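PDB 5AY6: flagellar hook protein FlgE from Caulobacter crescentus CB15, which forms the flagellar hook, the curved, flexible segment that probably works as a universal joint passing motor torque to the filament. Local coordinates for residues S34-V39 against S45-V50; T112-N115 against T120-L123. One frame throughout, in Å; residues are numbered along the deposited sequence.

Contact 1 (S34-V39 against S45-V50)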
loop_
_atom_site.group_PDB
_atom_site.type_symbol
_atom_site.label_atom_id
_atom_site.label_comp_id
_atom_site.label_asym_id
_atom_site.label_seq_id
_atom_site.Cartn_x
_atom_site.Cartn_y
_atom_site.Cartn_z
ATOM N N SER A 34 -0.449 23.745 -4.497
ATOM C CA SER A 34 0.911 23.224 -4.449
ATOM C C SER A 34 1.872 24.148 -5.186
ATOM O O SER A 34 2.888 24.578 -4.635
ATOM C CB SER A 34 0.973 21.820 -5.062
ATOM O OG SER A 34 0.163 20.892 -4.355
ATOM N N LYS A 35 1.535 24.457 -6.434
ATOM C CA LYS A 35 2.388 25.275 -7.290
ATOM C C LYS A 35 1.576 26.416 -7.897
ATOM O O LYS A 35 0.407 26.237 -8.247
ATOM C CB LYS A 35 3.027 24.422 -8.393
ATOM C CG LYS A 35 3.862 23.242 -7.887
ATOM C CD LYS A 35 5.117 23.708 -7.166
ATOM C CE LYS A 35 5.832 22.541 -6.499
ATOM N NZ LYS A 35 7.160 22.939 -5.956
ATOM N N THR A 36 2.194 27.588 -8.012
ATOM C CA THR A 36 1.500 28.773 -8.508
ATOM C C THR A 36 2.155 29.333 -9.765
ATOM O O THR A 36 3.377 29.273 -9.921
ATOM C CB THR A 36 1.450 29.887 -7.443
ATOM O OG1 THR A 36 2.774 30.146 -6.957
ATOM C CG2 THR A 36 0.556 29.482 -6.279
ATOM N N ASN A 37 1.325 29.881 -10.652
ATOM C CA ASN A 37 1.779 30.517 -11.888
ATOM C C ASN A 37 2.678 29.623 -12.738
ATOM O O ASN A 37 3.750 30.032 -13.180
ATOM C CB ASN A 37 2.506 31.827 -11.577
ATOM C CG ASN A 37 1.655 32.783 -10.764
ATOM O OD1 ASN A 37 2.126 33.372 -9.791
ATOM N ND2 ASN A 37 0.392 32.932 -11.154
ATOM N N VAL A 38 2.228 28.395 -12.959
ATOM C CA VAL A 38 2.913 27.488 -13.866
ATOM C C VAL A 38 2.497 27.804 -15.296
ATOM O O VAL A 38 1.334 27.629 -15.663
ATOM C CB VAL A 38 2.594 26.016 -13.542
ATOM C CG1 VAL A 38 3.244 25.093 -14.561
ATOM C CG2 VAL A 38 3.044 25.675 -12.128
ATOM N N VAL A 39 3.446 28.279 -16.098
ATOM C CA VAL A 39 3.173 28.640 -17.487
ATOM C C VAL A 39 3.313 27.430 -18.406
ATOM O O VAL A 39 4.333 26.738 -18.372
ATOM C CB VAL A 39 4.118 29.756 -17.965
ATOM C CG1 VAL A 39 3.848 30.096 -19.425
ATOM C CG2 VAL A 39 3.961 30.987 -17.087
ATOM N N SER A 45 -1.015 30.496 -17.862
ATOM C CA SER A 45 -0.571 30.216 -16.497
ATOM C C SER A 45 -1.628 29.450 -15.709
ATOM O O SER A 45 -2.827 29.644 -15.907
ATOM C CB SER A 45 -0.232 31.511 -15.760
ATOM O OG SER A 45 -1.390 32.036 -15.136
ATOM N N HIS A 46 -1.173 28.586 -14.806
ATOM C CA HIS A 46 -2.076 27.794 -13.979
ATOM C C HIS A 46 -1.627 27.750 -12.524
ATOM O O HIS A 46 -0.462 27.989 -12.212
ATOM C CB HIS A 46 -2.175 26.354 -14.495
ATOM C CG HIS A 46 -2.349 26.237 -15.977
ATOM N ND1 HIS A 46 -3.552 25.936 -16.560
ATOM C CD2 HIS A 46 -1.452 26.359 -16.991
ATOM C CE1 HIS A 46 -3.405 25.885 -17.879
ATOM N NE2 HIS A 46 -2.141 26.140 -18.158
ATOM N N ASN A 47 -2.567 27.435 -11.642
ATOM C CA ASN A 47 -2.240 26.984 -10.299
ATOM C C ASN A 47 -2.587 25.505 -10.207
ATOM O O ASN A 47 -3.698 25.098 -10.557
ATOM C CB ASN A 47 -2.994 27.782 -9.236
ATOM C CG ASN A 47 -2.639 29.257 -9.245
ATOM O OD1 ASN A 47 -1.544 29.644 -9.650
ATOM N ND2 ASN A 47 -3.570 30.088 -8.799
ATOM N N TYR A 48 -1.635 24.700 -9.753
ATOM C CA TYR A 48 -1.823 23.255 -9.718
ATOM C C TYR A 48 -1.673 22.682 -8.319
ATOM O O TYR A 48 -0.882 23.173 -7.517
ATOM C CB TYR A 48 -0.820 22.554 -10.642
ATOM C CG TYR A 48 -1.085 22.695 -12.121
ATOM C CD1 TYR A 48 -2.254 22.203 -12.688
ATOM C CD2 TYR A 48 -0.147 23.284 -12.960
ATOM C CE1 TYR A 48 -2.492 22.315 -14.042
ATOM C CE2 TYR A 48 -0.375 23.399 -14.314
ATOM C CZ TYR A 48 -1.549 22.914 -14.849
ATOM O OH TYR A 48 -1.782 23.029 -16.199
ATOM N N ASP A 49 -2.429 21.628 -8.039
ATOM C CA ASP A 49 -2.156 20.789 -6.883
ATOM C C ASP A 49 -1.370 19.580 -7.360
ATOM O O ASP A 49 -1.669 19.013 -8.414
ATOM C CB ASP A 49 -3.446 20.359 -6.181
ATOM C CG ASP A 49 -4.005 21.439 -5.271
ATOM O OD1 ASP A 49 -3.212 22.258 -4.763
ATOM O OD2 ASP A 49 -5.237 21.460 -5.064
ATOM N N VAL A 50 -0.350 19.202 -6.603
ATOM C CA VAL A 50 0.436 18.027 -6.941
ATOM C C VAL A 50 0.277 16.988 -5.844
ATOM O O VAL A 50 0.569 17.249 -4.678
ATOM C CB VAL A 50 1.922 18.369 -7.134
ATOM C CG1 VAL A 50 2.691 17.139 -7.620
ATOM C CG2 VAL A 50 2.074 19.518 -8.117
HETATM O O HOH W 1 -2.102 30.928 -12.224
#

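Contact 2 (T112-N115 against T120-L123)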
loop_
_atom_site.group_PDB
_atom_site.type_symbol
_atom_site.label_atom_id
_atom_site.label_comp_id
_atom_site.label_asym_id
_atom_site.label_seq_id
_atom_site.Cartn_x
_atom_site.Cartn_y
_atom_site.Cartn_z
ATOM N N THR A 112 5.000 17.105 -18.978
ATOM C CA THR A 112 3.794 16.307 -19.162
ATOM C C THR A 112 2.822 17.089 -20.030
ATOM O O THR A 112 2.771 18.320 -19.962
ATOM C CB THR A 112 3.099 15.939 -17.833
ATOM O OG1 THR A 112 1.958 15.116 -18.109
ATOM C CG2 THR A 112 2.633 17.187 -17.089
ATOM N N ARG A 113 2.062 16.381 -20.857
ATOM C CA ARG A 113 0.952 17.014 -21.562
ATOM C C ARG A 113 -0.135 17.336 -20.545
ATOM O O ARG A 113 -0.271 16.629 -19.543
ATOM C CB ARG A 113 0.407 16.108 -22.672
ATOM C CG ARG A 113 1.391 15.854 -23.806
ATOM C CD ARG A 113 0.739 15.127 -24.985
ATOM N NE ARG A 113 0.476 13.715 -24.710
ATOM C CZ ARG A 113 0.005 12.854 -25.608
ATOM N NH1 ARG A 113 -0.254 13.260 -26.844
ATOM N NH2 ARG A 113 -0.206 11.585 -25.276
ATOM N N ILE A 114 -0.895 18.403 -20.783
ATOM C CA ILE A 114 -2.022 18.729 -19.912
ATOM C C ILE A 114 -3.346 18.704 -20.676
ATOM O O ILE A 114 -4.413 18.872 -20.085
ATOM C CB ILE A 114 -1.849 20.107 -19.237
ATOM C CG1 ILE A 114 -1.745 21.215 -20.288
ATOM C CG2 ILE A 114 -0.626 20.103 -18.327
ATOM C CD1 ILE A 114 -1.586 22.604 -19.699
ATOM N N ASN A 115 -3.274 18.498 -21.987
ATOM C CA ASN A 115 -4.471 18.262 -22.793
ATOM C C ASN A 115 -4.136 17.462 -24.054
ATOM O O ASN A 115 -2.964 17.293 -24.393
ATOM C CB ASN A 115 -5.163 19.586 -23.156
ATOM C CG ASN A 115 -4.273 20.529 -23.944
ATOM O OD1 ASN A 115 -3.561 20.120 -24.859
ATOM N ND2 ASN A 115 -4.322 21.813 -23.596
ATOM N N THR A 120 1.961 21.448 -22.960
ATOM C CA THR A 120 2.730 20.837 -21.882
ATOM C C THR A 120 3.070 21.822 -20.771
ATOM O O THR A 120 3.007 23.035 -20.961
ATOM C CB THR A 120 4.055 20.216 -22.405
ATOM O OG1 THR A 120 4.874 21.235 -23.000
ATOM C CG2 THR A 120 3.777 19.121 -23.424
ATOM N N VAL A 121 3.414 21.282 -19.604
ATOM C CA VAL A 121 4.064 22.060 -18.557
ATOM C C VAL A 121 5.357 21.356 -18.172
ATOM O O VAL A 121 5.526 20.159 -18.433
ATOM C CB VAL A 121 3.169 22.246 -17.306
ATOM C CG1 VAL A 121 1.884 22.983 -17.667
ATOM C CG2 VAL A 121 2.856 20.900 -16.669
ATOM N N ASN A 122 6.274 22.099 -17.563
ATOM C CA ASN A 122 7.540 21.522 -17.137
ATOM C C ASN A 122 7.418 20.802 -15.800
ATOM O O ASN A 122 6.888 21.357 -14.834
ATOM C CB ASN A 122 8.615 22.610 -17.060
ATOM C CG ASN A 122 8.931 23.207 -18.417
ATOM O OD1 ASN A 122 8.763 22.553 -19.450
ATOM N ND2 ASN A 122 9.385 24.453 -18.426
ATOM N N LEU A 123 7.913 19.566 -15.751
ATOM C CA LEU A 123 7.916 18.781 -14.520
ATOM C C LEU A 123 8.624 19.519 -13.383
ATOM O O LEU A 123 8.249 19.380 -12.216
ATOM C CB LEU A 123 8.587 17.420 -14.742
ATOM C CG LEU A 123 7.957 16.452 -15.746
ATOM C CD1 LEU A 123 8.714 15.133 -15.738
ATOM C CD2 LEU A 123 6.482 16.222 -15.443
#

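Contact 1 (S34-V39 against S45-V50)
Two beta bulges interrupt the end of an antiparallel beta hairpin: Ser-34 and Lys-35 share Tyr-48 in a classic bulge, and Asn-37 and Val-38 share His-46 in a G1 bulge. Strands 24-39 and 45-53 form this hairpin at one side of the five-stranded sheet in the third domain of FlgE. At the second bulge Asn-37 has positive phi (54°), and its N leaves the backbone ladder for the side chain of Asn-47, whose OD1 accepts it at 3.0 Å, nearly in line with the C=O. Val-38 N donates to His-46 O at 2.8 Å. A water beside Ser-45 OG links weakly to Asn-37 ND2 and Asn-47 OD1. At the first bulge Asp-49 OD1 accepts a hydrogen bond from Ser-34 N at 3.1 Å. Ser-34 OG, anti to its carbonyl carbon (chi1 -61°), is thereby set to accept Val-50 N almost straight (172°); its second partner is Val-27 O. On the face carrying Val-38, His-46 and Tyr-48, the valine lies at the tyrosine ring edge, its CB 3.9 Å from Tyr-48 CD2. Tyr-48 OH sits 3.2 Å above the centre of the His-46 ring, whose NE2 is hydrogen-bonded to Asp-40 and ND1 to Glu-73.

Contact 2 (T112-N115 against T120-L123)
A small two-stranded antiparallel hairpin, strands 111-113 and 120-122, belongs to the third domain of FlgE and lies against the larger five-stranded sheet. Thr-112 and Val-121 form its hydrogen-bonded pair: Thr-112 N donates a hydrogen bond to Val-121 O, and Val-121 N donates one to Thr-112 O, both at 3.1 Å and both nearly in line with the accepting carbonyl. Arg-113 and Thr-120 follow as a non-hydrogen-bonded pair, their CA atoms 4.2 Å apart and their side chains diverging. Thr-112 O has a further neighbour, because Thr-120 CA approaches it at 3.2 Å in a CA-H...O contact.

The side chains of Thr-112 and Val-121 run side by side in the same direction, and their CG2 methyls meet at 3.7 Å. With OG1 of Thr-112 opposite its own backbone N (chi1 -178°), the methyl is left to face the valine. Ile-114, already past the strand, turns back over the same valine at about a right angle, its CG2 lying 3.9 Å from both Val-121 CG1 and Val-121 CG2. Val-121 is thus gripped through both branches, and Tyr-48 and Leu-126 also touch it. Leu-123 adds its CD2 beside the backbone N of Thr-112, extending the apolar cover past the paired residues.

Two polar groups have partners beyond the two segments: Arg-113 turns away to a salt bridge from NH2 to Asp-98, and Thr-120 N is bound by Ser-41 OG. Where the arginine chain leaves the hairpin, its aliphatic part still crosses the threonine, with Arg-113 CG 4.1 Å from Thr-120 CG2.

Contacts 1 and 2 are separate hairpins, successive along the chain within one domain, with centres about 11 Å apart. They pack side chain on side chain, the aliphatic Ile-114 and Val-121 against Val-38, His-46 and Tyr-48: Val-38 CG1 lies 4.0 Å from Val-121 CB, and Ile-114 CD1 packs 3.5 Å from Tyr-48 OH. Val-38, Tyr-48 and Val-121 are buried there, whereas Thr-36, Asn-37, Ser-45 and Asn-47 of contact 1 are exposed. Chemistry follows this division. The bulged 34-39/45-50 pair uses serine, asparagine and aspartate side chains to complete its ladder, while 112-115/120-123 has just two backbone hydrogen bonds between its segments and otherwise joins them mainly through methyl groups.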